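Local coordinates for protein succinate-semialdehyde dehydrogenase (Synechococcus sp., PDB 4ITA) that probably oxidises succinic semialdehyde to succinate with NADP as cofactor, as a member of the aldehyde dehydrogenase family, at residues Q39-R42 and R43-F46. Residues are numbered along the deposited sequence; the frame is centred on the assembly and turned at random.
With EDO (1,2-ethanediol), chain S.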
loop_
_atom_site.group_PDB
_atom_site.type_symbol
_atom_site.label_atom_id
_atom_site.label_comp_id
_atom_site.label_asym_id
_atom_site.label_seq_id
_atom_site.Cartn_x
_atom_site.Cartn_y
_atom_site.Cartn_z
ATOM N N GLN A 39 -14.168 10.833 -15.621
ATOM C CA GLN A 39 -15.586 10.517 -15.517
ATOM C C GLN A 39 -16.095 9.793 -16.758
ATOM O O GLN A 39 -16.943 8.904 -16.661
ATOM C CB GLN A 39 -16.407 11.772 -15.214
ATOM C CG GLN A 39 -16.321 12.165 -13.756
ATOM C CD GLN A 39 -16.657 10.998 -12.836
ATOM O OE1 GLN A 39 -17.631 10.271 -13.053
ATOM N NE2 GLN A 39 -15.837 10.803 -11.812
ATOM N N ALA A 40 -15.533 10.128 -17.917
ATOM C CA ALA A 40 -15.882 9.434 -19.147
ATOM C C ALA A 40 -15.024 8.188 -19.351
ATOM O O ALA A 40 -15.518 7.154 -19.788
ATOM C CB ALA A 40 -15.754 10.363 -20.341
ATOM N N TYR A 41 -13.741 8.288 -19.015
ATOM C CA TYR A 41 -12.793 7.218 -19.298
ATOM C C TYR A 41 -13.095 5.957 -18.494
ATOM O O TYR A 41 -12.923 4.840 -18.986
ATOM C CB TYR A 41 -11.352 7.694 -19.079
ATOM C CG TYR A 41 -10.312 6.701 -19.542
ATOM C CD1 TYR A 41 -10.170 6.396 -20.893
ATOM C CD2 TYR A 41 -9.472 6.075 -18.637
ATOM C CE1 TYR A 41 -9.222 5.493 -21.330
ATOM C CE2 TYR A 41 -8.510 5.164 -19.065
ATOM C CZ TYR A 41 -8.403 4.868 -20.413
ATOM O OH TYR A 41 -7.459 3.971 -20.854
ATOM N N ARG A 42 -13.576 6.136 -17.268
ATOM C CA ARG A 42 -13.919 5.005 -16.415
ATOM C C ARG A 42 -15.060 4.185 -17.032
ATOM O O ARG A 42 -15.252 3.027 -16.667
ATOM C CB ARG A 42 -14.274 5.482 -14.994
ATOM C CG ARG A 42 -15.662 6.125 -14.898
ATOM C CD ARG A 42 -15.871 7.012 -13.670
ATOM N NE ARG A 42 -15.710 6.321 -12.396
ATOM C CZ ARG A 42 -16.088 6.830 -11.227
ATOM N NH1 ARG A 42 -16.674 8.024 -11.183
ATOM N NH2 ARG A 42 -15.891 6.150 -10.105
ATOM N N ARG A 43 -15.800 4.775 -17.965
ATOM C CA ARG A 43 -16.916 4.093 -18.624
ATOM C C ARG A 43 -16.531 3.434 -19.943
ATOM O O ARG A 43 -17.354 2.745 -20.551
ATOM C CB ARG A 43 -18.077 5.066 -18.863
ATOM C CG ARG A 43 -18.728 5.576 -17.582
ATOM C CD ARG A 43 -19.725 6.702 -17.840
ATOM N NE ARG A 43 -20.934 6.249 -18.526
ATOM C CZ ARG A 43 -21.959 5.647 -17.926
ATOM N NH1 ARG A 43 -21.924 5.407 -16.620
ATOM N NH2 ARG A 43 -23.018 5.275 -18.634
ATOM N N THR A 44 -15.296 3.639 -20.404
ATOM C CA THR A 44 -14.851 2.995 -21.641
ATOM C C THR A 44 -14.730 1.492 -21.471
ATOM O O THR A 44 -14.517 0.989 -20.370
ATOM C CB THR A 44 -13.495 3.529 -22.155
ATOM O OG1 THR A 44 -12.473 3.333 -21.160
ATOM C CG2 THR A 44 -13.596 5.000 -22.531
ATOM N N SER A 45 -14.871 0.769 -22.573
ATOM C CA SER A 45 -14.703 -0.672 -22.531
ATOM C C SER A 45 -13.229 -1.036 -22.567
ATOM O O SER A 45 -12.382 -0.257 -23.032
ATOM C CB SER A 45 -15.404 -1.316 -23.723
ATOM O OG SER A 45 -14.753 -0.938 -24.923
ATOM N N PHE A 46 -12.920 -2.227 -22.074
ATOM C CA PHE A 46 -11.581 -2.761 -22.224
ATOM C C PHE A 46 -11.139 -2.816 -23.683
ATOM O O PHE A 46 -9.964 -2.634 -23.968
ATOM C CB PHE A 46 -11.470 -4.137 -21.567
ATOM C CG PHE A 46 -11.376 -4.079 -20.073
ATOM C CD1 PHE A 46 -10.262 -3.516 -19.459
ATOM C CD2 PHE A 46 -12.402 -4.572 -19.273
ATOM C CE1 PHE A 46 -10.168 -3.461 -18.075
ATOM C CE2 PHE A 46 -12.315 -4.520 -17.885
ATOM C CZ PHE A 46 -11.200 -3.960 -17.283
HETATM C C1 EDO S . -13.566 1.124 -15.231
HETATM O O1 EDO S . -14.731 1.424 -14.442
HETATM C C2 EDO S . -13.293 -0.372 -15.355
HETATM O O2 EDO S . -11.890 -0.662 -15.222
#
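With chi1 at 59°, T44 sets OG1 between its backbone N and carbonyl carbon, while Y41 swings its ring anti to its own backbone N (chi1 -172°). Both torsions bring the T44 hydroxyl over one face of the Y41 ring, offset toward the rim, with OG1 3.8 Å from CD1. The same hydroxyl donates to the Y41 carbonyl, OG1 to O 2.7 Å, and lies in the carbonyl plane. T44 N also donates to Y41 O, at 3.0 Å, from above that plane. This second bond closes a type I beta turn from Y41 to T44. One residue earlier, R43 N bonds to A40 O at 3.0 Å. Together these bonds turn the chain after helix 24-41 toward helix 46-62, where S45 is the N-cap. T44 OG1 is also hydrogen-bonded to R49 of that next helix, and Y41 OH reaches L147 O. A valine in place of T44 would probably leave Y41 O with the backbone N-H as its one donor in the turn, and R49 without its hydroxyl mate. The contact is a type I turn at the surface, in the link between two helices, and the T44 hydroxyl, held by both Y41 O and R49 NE, ties the turn to the helix that follows.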